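Local structure of oligopeptide-binding protein AppA (1XOC) at residues 265-270 against 484-489; 443-448 against 480-485; 286-291 against 326-331; 315-320 against 423-428. The protein binds oligopeptides as the solute-binding component of an ABC-type oligopeptide permease that can stand in for the Opp system in sporulation and genetic competence. All coordinates share one frame; numbering follows the deposited sequence.

Contact 1: 265-270 against 484-489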
# COMPACT_ATOMS: atom_id res chain seq x y z
N SER A 265 3.13 -0.40 7.90
CA SER A 265 3.24 0.79 7.06
C SER A 265 4.41 1.63 7.53
O SER A 265 4.87 1.50 8.68
CB SER A 265 1.96 1.60 7.17
OG SER A 265 2.10 2.85 6.53
N TYR A 266 4.87 2.50 6.63
CA TYR A 266 5.66 3.66 7.07
C TYR A 266 5.29 4.84 6.17
O TYR A 266 4.83 4.64 5.04
CB TYR A 266 7.18 3.41 7.14
CG TYR A 266 7.83 3.06 5.81
CD1 TYR A 266 8.15 4.04 4.86
CD2 TYR A 266 8.15 1.75 5.51
CE1 TYR A 266 8.74 3.70 3.66
CE2 TYR A 266 8.74 1.40 4.31
CZ TYR A 266 9.04 2.40 3.38
OH TYR A 266 9.63 2.05 2.18
N VAL A 267 5.55 6.03 6.70
CA VAL A 267 5.33 7.29 5.98
C VAL A 267 6.73 7.86 5.73
O VAL A 267 7.63 7.69 6.56
CB VAL A 267 4.42 8.23 6.81
CG1 VAL A 267 4.31 9.60 6.18
CG2 VAL A 267 3.03 7.58 6.95
N TYR A 268 6.89 8.53 4.59
CA TYR A 268 8.19 8.92 4.10
C TYR A 268 8.06 10.15 3.21
O TYR A 268 6.99 10.51 2.81
CB TYR A 268 8.82 7.77 3.31
CG TYR A 268 8.10 7.42 2.03
CD1 TYR A 268 7.04 6.55 2.03
CD2 TYR A 268 8.48 7.97 0.83
CE1 TYR A 268 6.40 6.23 0.87
CE2 TYR A 268 7.84 7.67 -0.33
CZ TYR A 268 6.80 6.80 -0.31
OH TYR A 268 6.15 6.49 -1.46
N ILE A 269 9.19 10.78 2.93
CA ILE A 269 9.29 11.71 1.83
C ILE A 269 10.04 11.06 0.69
O ILE A 269 11.16 10.63 0.86
CB ILE A 269 10.03 12.99 2.24
CG1 ILE A 269 9.41 13.59 3.49
CG2 ILE A 269 10.06 13.98 1.09
CD1 ILE A 269 10.19 14.74 4.07
N GLY A 270 9.39 11.01 -0.46
CA GLY A 270 10.02 10.52 -1.66
C GLY A 270 10.67 11.63 -2.45
O GLY A 270 10.00 12.54 -2.87
N THR A 484 13.44 10.14 2.74
CA THR A 484 13.52 10.46 4.15
C THR A 484 12.43 9.66 4.84
O THR A 484 11.24 9.89 4.63
CB THR A 484 13.38 11.98 4.42
OG1 THR A 484 14.49 12.64 3.83
CG2 THR A 484 13.37 12.27 5.85
N PHE A 485 12.82 8.71 5.67
CA PHE A 485 11.86 7.91 6.38
C PHE A 485 11.34 8.76 7.52
O PHE A 485 12.12 9.38 8.23
CB PHE A 485 12.52 6.61 6.85
CG PHE A 485 12.97 5.74 5.72
CD1 PHE A 485 14.29 5.80 5.26
CD2 PHE A 485 12.08 4.92 5.06
CE1 PHE A 485 14.70 5.04 4.17
CE2 PHE A 485 12.48 4.16 3.98
CZ PHE A 485 13.79 4.21 3.54
N LEU A 486 10.01 8.81 7.70
CA LEU A 486 9.43 9.70 8.71
C LEU A 486 8.98 8.96 9.96
O LEU A 486 9.52 9.20 11.03
CB LEU A 486 8.30 10.57 8.10
CG LEU A 486 8.69 11.64 7.05
CD1 LEU A 486 7.41 12.26 6.51
CD2 LEU A 486 9.65 12.69 7.59
N TYR A 487 7.99 8.08 9.86
CA TYR A 487 7.51 7.35 11.03
C TYR A 487 6.76 6.07 10.70
O TYR A 487 6.32 5.86 9.59
CB TYR A 487 6.65 8.23 11.93
CG TYR A 487 5.50 8.87 11.21
CD1 TYR A 487 5.67 10.04 10.52
CD2 TYR A 487 4.24 8.30 11.23
CE1 TYR A 487 4.66 10.62 9.86
CE2 TYR A 487 3.19 8.91 10.56
CZ TYR A 487 3.42 10.07 9.88
OH TYR A 487 2.42 10.72 9.19
N TYR A 488 6.62 5.22 11.71
CA TYR A 488 5.74 4.05 11.66
C TYR A 488 4.41 4.40 12.33
O TYR A 488 4.38 4.64 13.54
CB TYR A 488 6.38 2.87 12.40
CG TYR A 488 7.75 2.53 11.87
CD1 TYR A 488 7.93 2.13 10.56
CD2 TYR A 488 8.86 2.54 12.70
CE1 TYR A 488 9.19 1.81 10.06
CE2 TYR A 488 10.13 2.21 12.22
CZ TYR A 488 10.29 1.85 10.90
OH TYR A 488 11.56 1.55 10.44
N PRO A 489 3.33 4.49 11.56
CA PRO A 489 2.09 4.95 12.15
C PRO A 489 1.30 3.90 12.89
O PRO A 489 1.44 2.70 12.60
CB PRO A 489 1.27 5.32 10.94
CG PRO A 489 1.74 4.46 9.88
CD PRO A 489 3.18 4.26 10.11
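Ser265 meets Pro489 at one end of the strand pair, its backbone O 3.5 Å from Pro489 CD. Tyr266 follows with CB against CD1 of Tyr488, and its ring receives the edge of Phe485 in an offset edge-to-face pair, centroids 5.4 Å apart and planes at 67°. Chi1 of Tyr266 (62°) sets CG between the backbone N and the carbonyl carbon; farther out on the ring, CE1 is the atom that touches Phe485 CE2. At Val267 the pairing changes. Its N gives a nearly straight bond to Tyr487 O (3.0 Å, 168°), but its O accepts both Leu486 N, at 2.9 Å, and, more weakly, Tyr487 N. The side chain of Val267 runs beside that of Tyr487 and lays CB over one face of the ring, 3.9 Å from its centroid, a CH-pi contact. An alanine in place of Tyr487 would probably leave CB and both methyls of Val267 without the ring that covers them and open a gap beside the strand. Tyr268 adds a CA-H...O contact to Thr484 O, and its ring turns off to stack on Tyr483. Ile269 closes the pairing with two backbone bonds to Thr484, N to O 2.8 Å and O to N 3.0 Å, and packs CG1 on Leu486 CD1, 3.9 Å away. Two residues opposite one make this a classic beta bulge in an antiparallel pair, here at the peptide site: Ser265, Val267 and Pro489 pack on aromatic side chains of the bound peptide, and Tyr487 on its backbone.

Contact 2: 443-448 against 480-485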
# COMPACT_ATOMS: atom_id res chain seq x y z
N VAL A 443 10.67 6.98 -7.46
CA VAL A 443 11.69 8.02 -7.22
C VAL A 443 12.98 7.85 -8.03
O VAL A 443 13.94 8.62 -7.85
CB VAL A 443 12.04 8.16 -5.70
CG1 VAL A 443 10.82 8.66 -4.90
CG2 VAL A 443 12.59 6.84 -5.14
N TRP A 444 13.01 6.85 -8.91
CA TRP A 444 14.16 6.64 -9.78
C TRP A 444 15.47 6.35 -9.04
O TRP A 444 16.55 6.81 -9.43
CB TRP A 444 14.31 7.84 -10.73
CG TRP A 444 13.26 7.86 -11.76
CD1 TRP A 444 11.90 7.98 -11.57
CD2 TRP A 444 13.45 7.68 -13.15
NE1 TRP A 444 11.25 7.93 -12.77
CE2 TRP A 444 12.17 7.73 -13.76
CE3 TRP A 444 14.59 7.48 -13.96
CZ2 TRP A 444 12.00 7.59 -15.14
CZ3 TRP A 444 14.42 7.34 -15.33
CH2 TRP A 444 13.13 7.40 -15.91
N TYR A 445 15.35 5.54 -8.00
CA TYR A 445 16.50 5.10 -7.23
C TYR A 445 17.22 3.94 -7.90
O TYR A 445 16.62 2.96 -8.31
CB TYR A 445 16.02 4.65 -5.85
CG TYR A 445 17.10 4.03 -5.01
CD1 TYR A 445 18.18 4.77 -4.60
CD2 TYR A 445 17.03 2.70 -4.62
CE1 TYR A 445 19.18 4.19 -3.81
CE2 TYR A 445 17.99 2.13 -3.82
CZ TYR A 445 19.06 2.88 -3.41
OH TYR A 445 20.02 2.29 -2.63
N LYS A 446 18.55 4.06 -8.01
CA LYS A 446 19.37 2.96 -8.51
C LYS A 446 20.70 2.86 -7.77
O LYS A 446 21.53 3.77 -7.86
CB LYS A 446 19.67 3.13 -9.99
CG LYS A 446 20.72 2.14 -10.48
CD LYS A 446 20.65 1.91 -11.96
CE LYS A 446 21.55 0.77 -12.37
NZ LYS A 446 21.50 0.55 -13.84
N ASN A 447 20.91 1.74 -7.09
CA ASN A 447 22.21 1.41 -6.55
C ASN A 447 22.50 0.02 -7.08
O ASN A 447 21.85 -0.93 -6.69
CB ASN A 447 22.20 1.46 -5.01
CG ASN A 447 23.47 0.98 -4.38
OD1 ASN A 447 24.15 0.12 -4.93
ND2 ASN A 447 23.82 1.52 -3.22
N ALA A 448 23.46 -0.10 -7.99
CA ALA A 448 23.72 -1.36 -8.65
C ALA A 448 24.11 -2.46 -7.65
O ALA A 448 23.80 -3.62 -7.87
CB ALA A 448 24.81 -1.19 -9.70
N ASP A 480 21.84 5.52 1.33
CA ASP A 480 21.50 6.26 0.11
C ASP A 480 20.34 7.25 0.27
O ASP A 480 20.21 8.18 -0.52
CB ASP A 480 21.21 5.27 -1.03
CG ASP A 480 22.44 4.49 -1.45
OD1 ASP A 480 23.58 4.88 -1.08
OD2 ASP A 480 22.28 3.47 -2.17
N GLN A 481 19.50 7.06 1.29
CA GLN A 481 18.38 7.95 1.55
C GLN A 481 17.57 8.24 0.28
O GLN A 481 17.34 9.41 -0.06
CB GLN A 481 18.85 9.26 2.18
CG GLN A 481 19.42 9.10 3.60
CD GLN A 481 18.36 8.75 4.62
OE1 GLN A 481 17.55 9.61 4.99
NE2 GLN A 481 18.38 7.51 5.12
N PRO A 482 17.08 7.19 -0.41
CA PRO A 482 16.20 7.47 -1.54
C PRO A 482 14.91 8.14 -1.06
O PRO A 482 14.27 8.90 -1.81
CB PRO A 482 15.93 6.09 -2.11
CG PRO A 482 16.14 5.14 -0.95
CD PRO A 482 17.25 5.74 -0.17
N TYR A 483 14.55 7.85 0.19
CA TYR A 483 13.50 8.53 0.92
C TYR A 483 14.11 9.12 2.20
O TYR A 483 15.13 8.62 2.68
CB TYR A 483 12.43 7.56 1.43
CG TYR A 483 11.66 6.68 0.46
CD1 TYR A 483 11.57 6.96 -0.89
CD2 TYR A 483 10.98 5.56 0.93
CE1 TYR A 483 10.81 6.16 -1.75
CE2 TYR A 483 10.21 4.75 0.08
CZ TYR A 483 10.12 5.05 -1.24
OH TYR A 483 9.37 4.22 -2.05
N THR A 484 13.44 10.14 2.74
CA THR A 484 13.52 10.46 4.15
C THR A 484 12.43 9.66 4.84
O THR A 484 11.24 9.89 4.63
CB THR A 484 13.38 11.98 4.42
OG1 THR A 484 14.49 12.64 3.83
CG2 THR A 484 13.37 12.27 5.85
N PHE A 485 12.82 8.71 5.67
CA PHE A 485 11.86 7.91 6.38
C PHE A 485 11.34 8.76 7.52
O PHE A 485 12.12 9.38 8.23
CB PHE A 485 12.52 6.61 6.85
CG PHE A 485 12.97 5.74 5.72
CD1 PHE A 485 14.29 5.80 5.26
CD2 PHE A 485 12.08 4.92 5.06
CE1 PHE A 485 14.70 5.04 4.17
CE2 PHE A 485 12.48 4.16 3.98
CZ PHE A 485 13.79 4.21 3.54
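Tyr445 and Asp480 cross at about a right angle, the tyrosine hydroxyl meeting one oxygen of the carboxylate. Tyr445 OH donates over 2.6 Å to Asp480 OD2, on the anti lone pair of that oxygen, and the ring and carboxylate planes stand 56° apart. Asn447 ND2 uses the syn lone pair of the same oxygen: its bond to Asp480 OD2 is 2.7 Å long and nearly straight (176°), and the oxygen lies in the plane of the amide. These two side chains also cross at about a right angle, though their flat groups are turned less steeply against each other. In both Tyr445 (chi1 174°) and Asn447, CG is anti to the backbone N. Pro482 lies over one face of the Tyr445 ring, its CB 4.0 Å from the ring centroid in a CH-pi contact and 3.6 Å from CD1. At the far end Val443 and Tyr483 cross at about a right angle, CG2 of the valine resting 3.9 Å from CE1 of the ring, whose hydroxyl is bonded to Trp419 NE1. The loop 443-448 is thereby fastened to the end of helix 463-480 and the start of strand 483-496, while Asn447 OD1 caps the next helix at Ala450 N. Two donors thus grip one buried carboxylate oxygen through its two lone pairs, which probably limits the rotation of the carboxylate and would probably stabilise its negative charge where little solvent reaches it.

Contact 3: 286-291 against 326-331; sequences ALTTAL and PKFEYN
Thr288 and Thr289 both have OG1 anti to the carbonyl carbon (chi1 -63° in Thr288), which leaves CG2 anti to the backbone N, and each lays this methyl against the loop 326-331. On the loop side, chi1 of Phe328 (-57°) places CG anti to the carbonyl carbon, and its CB is the part that meets the helix: Thr288 CG2 lies 3.6 Å from it and Thr289 OG1 3.7 Å. The side chains of Thr289 and Phe328 cross at about a right angle. Thr289 CG2 reaches on to Glu329 O at 3.7 Å and to CB of Asn331 at 4.0 Å. The direct backbone bond runs from Asn331 N to Thr289 O, 2.9 Å and nearly straight at 169°, in the plane of the carbonyl; Tyr330 CA-H turns to the same oxygen. The Tyr330 ring meets Ala290 O with its edge, CE1 3.4 Å away. A water lies 2.8 Å from Thr288 O and 2.7 Å from Phe328 O and can link the two backbones. Thr288 OG1 is hydrogen-bonded to Gln481 OE1 and Thr484 OG1. A glycine in place of Thr289 would probably leave CB of Phe328 and CB of Asn331 short of packing and Gln285 O without its hydroxyl mate. The contact joins the C-terminal end of helix 281-289 to the loop that, from Asn331 as N-cap, leads into helix 332-341; Met338 of that helix packs against Thr289, helix 371-385 packs on Ala290 and Leu291, and helix 463-480 lies against Pro326 and Phe328.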
# COMPACT_ATOMS: atom_id res chain seq x y z
N ALA A 286 21.61 15.26 3.46
CA ALA A 286 21.52 16.59 4.06
C ALA A 286 20.08 16.98 4.37
O ALA A 286 19.79 17.58 5.41
CB ALA A 286 22.15 17.62 3.15
N LEU A 287 19.16 16.66 3.46
CA LEU A 287 17.75 16.98 3.66
C LEU A 287 17.19 16.24 4.87
O LEU A 287 16.49 16.82 5.70
CB LEU A 287 16.94 16.63 2.41
CG LEU A 287 17.21 17.45 1.15
CD1 LEU A 287 16.68 16.77 -0.10
CD2 LEU A 287 16.61 18.82 1.27
N THR A 288 17.54 14.98 5.01
CA THR A 288 17.13 14.24 6.18
C THR A 288 17.72 14.88 7.44
O THR A 288 17.03 15.06 8.46
CB THR A 288 17.57 12.77 6.08
OG1 THR A 288 16.89 12.17 4.96
CG2 THR A 288 17.25 12.01 7.36
N THR A 289 19.00 15.23 7.37
CA THR A 289 19.70 15.79 8.53
C THR A 289 19.11 17.13 8.94
O THR A 289 19.21 17.53 10.10
CB THR A 289 21.21 15.95 8.21
OG1 THR A 289 21.73 14.68 7.82
CG2 THR A 289 22.01 16.45 9.40
N ALA A 290 18.51 17.83 7.98
CA ALA A 290 17.90 19.15 8.24
C ALA A 290 16.53 19.06 8.90
O ALA A 290 15.98 20.08 9.33
CB ALA A 290 17.77 19.91 6.95
N LEU A 291 15.95 17.86 8.94
CA LEU A 291 14.59 17.67 9.43
C LEU A 291 14.56 17.08 10.83
O LEU A 291 15.13 16.02 11.10
CB LEU A 291 13.78 16.83 8.46
CG LEU A 291 13.59 17.42 7.06
CD1 LEU A 291 13.03 16.39 6.09
CD2 LEU A 291 12.74 18.70 7.11
N PRO A 326 22.89 4.03 9.41
CA PRO A 326 23.02 5.48 9.56
C PRO A 326 21.65 6.13 9.73
O PRO A 326 20.74 5.85 8.96
CB PRO A 326 23.66 5.95 8.25
CG PRO A 326 23.46 4.89 7.30
CD PRO A 326 23.37 3.59 8.09
N LYS A 327 21.53 6.99 10.73
CA LYS A 327 20.25 7.59 11.08
C LYS A 327 20.05 9.01 10.57
O LYS A 327 18.91 9.43 10.43
CB LYS A 327 20.08 7.58 12.59
CG LYS A 327 19.87 6.20 13.15
CD LYS A 327 19.72 6.29 14.63
CE LYS A 327 19.20 5.02 15.23
NZ LYS A 327 18.69 5.32 16.60
N PHE A 328 21.15 9.74 10.31
CA PHE A 328 21.07 11.14 9.87
C PHE A 328 20.19 11.97 10.83
O PHE A 328 19.28 12.70 10.41
CB PHE A 328 20.57 11.24 8.43
CG PHE A 328 21.43 10.46 7.46
CD1 PHE A 328 21.04 9.20 7.03
CD2 PHE A 328 22.66 10.95 7.05
CE1 PHE A 328 21.84 8.48 6.16
CE2 PHE A 328 23.46 10.23 6.20
CZ PHE A 328 23.04 9.00 5.76
N GLU A 329 20.49 11.82 12.11
CA GLU A 329 19.81 12.55 13.17
C GLU A 329 19.92 14.07 12.96
O GLU A 329 20.90 14.58 12.42
CB GLU A 329 20.38 12.15 14.54
CG GLU A 329 20.05 10.70 14.94
CD GLU A 329 20.27 10.43 16.43
OE1 GLU A 329 19.32 9.90 17.08
OE2 GLU A 329 21.36 10.74 16.95
N TYR A 330 18.87 14.77 13.38
CA TYR A 330 18.72 16.19 13.12
C TYR A 330 19.92 16.98 13.60
O TYR A 330 20.34 16.86 14.75
CB TYR A 330 17.44 16.70 13.80
CG TYR A 330 17.25 18.20 13.79
CD1 TYR A 330 17.13 18.90 12.59
CD2 TYR A 330 17.17 18.91 14.97
CE1 TYR A 330 16.97 20.29 12.59
CE2 TYR A 330 17.00 20.27 14.98
CZ TYR A 330 16.88 20.95 13.78
OH TYR A 330 16.73 22.32 13.82
N ASN A 331 20.46 17.79 12.71
CA ASN A 331 21.59 18.66 13.03
C ASN A 331 21.63 19.74 11.97
O ASN A 331 22.15 19.51 10.88
CB ASN A 331 22.88 17.82 13.02
CG ASN A 331 24.11 18.59 13.44
OD1 ASN A 331 25.07 17.97 13.86
ND2 ASN A 331 24.10 19.90 13.32
O HOH W 1 16.77 13.71 10.90

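Contact 4: 315-320 against 423-428; sequences LSWNYP and TFPDQY
The Pro425 ring packs against Ser316, Trp317 and Asn318. CG lies over one face of the Trp317 six-membered ring, 3.9 Å from its centroid and 28° off the ring normal, a CH-pi contact, and the two side chains cross at about a right angle. The same CG is 3.5 Å from Asn318 CB, and Pro425 CB meets Ser316 OG at 3.6 Å. Chi1 of Trp317 (56°) sets CG between the backbone N and the carbonyl carbon; of the indole, CZ2 comes nearest to the proline. Ser316 OG also accepts Asn318 N, 2.9 Å away, an ST turn within a type I beta turn. The other side is looser and wet. Phe424 CE1 stands 4.2 Å from Trp317 CZ2 at the edge of the indole, and no direct hydrogen bond crosses; two waters donate to Thr423 O instead, one also bonded to Ser316 OG, the other accepting from Trp317 NE1. Thr423 itself is hydrogen-bonded to the bound peptide. Helix 463-480 backs the loop 315-320, Ser467 taking Asn318 OD1, while helix 147-155 lies against Phe424 and the chain runs on from Asp426 into helix 428-431.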
# COMPACT_ATOMS: atom_id res chain seq x y z
N LEU A 315 6.73 -4.82 12.68
CA LEU A 315 5.90 -6.02 12.73
C LEU A 315 6.52 -7.18 11.95
O LEU A 315 6.14 -8.33 12.15
CB LEU A 315 4.47 -5.74 12.21
CG LEU A 315 3.62 -4.80 13.06
CD1 LEU A 315 2.30 -4.55 12.39
CD2 LEU A 315 3.40 -5.40 14.43
N SER A 316 7.43 -6.88 11.04
CA SER A 316 7.94 -7.88 10.13
C SER A 316 8.94 -8.78 10.84
O SER A 316 9.82 -8.31 11.58
CB SER A 316 8.64 -7.23 8.96
OG SER A 316 9.23 -8.24 8.16
N TRP A 317 8.88 -10.07 10.53
CA TRP A 317 9.90 -11.00 11.01
C TRP A 317 11.27 -10.65 10.45
O TRP A 317 12.28 -11.10 10.97
CB TRP A 317 9.55 -12.46 10.67
CG TRP A 317 9.33 -12.75 9.22
CD1 TRP A 317 8.12 -12.82 8.59
CD2 TRP A 317 10.31 -13.05 8.21
NE1 TRP A 317 8.29 -13.10 7.27
CE2 TRP A 317 9.62 -13.28 7.01
CE3 TRP A 317 11.69 -13.16 8.21
CZ2 TRP A 317 10.26 -13.59 5.81
CZ3 TRP A 317 12.34 -13.50 7.02
CH2 TRP A 317 11.63 -13.71 5.84
N ASN A 318 11.32 -9.86 9.38
CA ASN A 318 12.59 -9.50 8.77
C ASN A 318 13.17 -8.20 9.30
O ASN A 318 14.23 -7.76 8.86
CB ASN A 318 12.41 -9.38 7.26
CG ASN A 318 13.70 -9.59 6.50
OD1 ASN A 318 14.56 -10.39 6.88
ND2 ASN A 318 13.86 -8.85 5.41
N TYR A 319 12.45 -7.54 10.21
CA TYR A 319 12.90 -6.27 10.72
C TYR A 319 14.16 -6.54 11.51
O TYR A 319 14.17 -7.43 12.36
CB TYR A 319 11.82 -5.62 11.58
CG TYR A 319 12.14 -4.19 12.00
CD1 TYR A 319 12.79 -3.93 13.21
CD2 TYR A 319 11.81 -3.11 11.19
CE1 TYR A 319 13.08 -2.62 13.59
CE2 TYR A 319 12.08 -1.82 11.58
CZ TYR A 319 12.71 -1.57 12.77
OH TYR A 319 12.98 -0.26 13.14
N PRO A 320 15.24 -5.79 11.22
CA PRO A 320 16.54 -6.08 11.80
C PRO A 320 16.62 -5.59 13.24
O PRO A 320 16.66 -4.39 13.47
CB PRO A 320 17.50 -5.33 10.89
CG PRO A 320 16.72 -4.20 10.41
CD PRO A 320 15.30 -4.65 10.29
N THR A 423 3.18 -8.16 3.19
CA THR A 423 3.30 -9.03 4.35
C THR A 423 4.48 -9.98 4.23
O THR A 423 4.90 -10.60 5.22
CB THR A 423 2.00 -9.86 4.62
OG1 THR A 423 1.68 -10.63 3.47
CG2 THR A 423 0.83 -8.97 4.91
N PHE A 424 5.00 -10.14 3.01
CA PHE A 424 6.23 -10.87 2.77
C PHE A 424 7.30 -9.85 2.49
O PHE A 424 7.23 -9.09 1.52
CB PHE A 424 6.09 -11.82 1.59
CG PHE A 424 7.31 -12.64 1.34
CD1 PHE A 424 7.65 -13.65 2.21
CD2 PHE A 424 8.14 -12.37 0.25
CE1 PHE A 424 8.80 -14.43 2.00
CE2 PHE A 424 9.29 -13.14 0.05
CZ PHE A 424 9.60 -14.16 0.92
N PRO A 425 8.31 -9.79 3.35
CA PRO A 425 9.27 -8.68 3.31
C PRO A 425 10.26 -8.84 2.16
O PRO A 425 11.11 -9.72 2.20
CB PRO A 425 9.95 -8.78 4.67
CG PRO A 425 9.94 -10.23 4.97
CD PRO A 425 8.62 -10.73 4.44
N ASP A 426 10.14 -8.00 1.13
CA ASP A 426 11.07 -7.99 -0.01
C ASP A 426 10.99 -6.58 -0.65
O ASP A 426 9.93 -6.15 -1.18
CB ASP A 426 10.76 -9.13 -1.03
CG ASP A 426 11.74 -9.17 -2.24
OD1 ASP A 426 11.71 -10.14 -3.07
OD2 ASP A 426 12.58 -8.24 -2.35
N GLN A 427 12.13 -5.87 -0.58
CA GLN A 427 12.29 -4.48 -1.00
C GLN A 427 12.48 -4.32 -2.50
O GLN A 427 12.53 -3.20 -3.00
CB GLN A 427 13.53 -3.89 -0.33
CG GLN A 427 13.53 -3.92 1.19
CD GLN A 427 12.31 -3.32 1.76
OE1 GLN A 427 11.64 -3.94 2.60
NE2 GLN A 427 11.98 -2.13 1.29
N TYR A 428 12.64 -5.43 -3.21
CA TYR A 428 12.86 -5.43 -4.65
C TYR A 428 11.78 -4.61 -5.38
O TYR A 428 12.09 -3.84 -6.28
CB TYR A 428 12.88 -6.87 -5.15
CG TYR A 428 13.05 -7.06 -6.62
CD1 TYR A 428 14.29 -7.36 -7.18
CD2 TYR A 428 11.95 -7.00 -7.48
CE1 TYR A 428 14.42 -7.57 -8.54
CE2 TYR A 428 12.09 -7.21 -8.83
CZ TYR A 428 13.32 -7.47 -9.36
OH TYR A 428 13.43 -7.69 -10.72
O HOH W 2 6.81 -8.83 6.79
O HOH W 3 5.81 -13.07 5.48

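Contacts 1 and 2 are buried and share strand 483-496, contact 1 pairing it with strand 265-271 and contact 2 fixing its start to a loop; the Tyr268 and Tyr483 rings stack between them. Contact 3, its centre about 26 Å from the centre of the chain, is partly buried, yet Thr288 OG1 ties it to both through Thr484 and Gln481. Contact 4, partly buried like contact 3, touches contact 1 through Tyr319 and Tyr488. Their chemistry differs accordingly: backbone pairing and aromatic packing in contact 1, a carboxylate oxygen that accepts two hydrogen bonds in contact 2, a single backbone bond with a water between the backbones in contact 3, and proline-tryptophan packing edged by waters in contact 4.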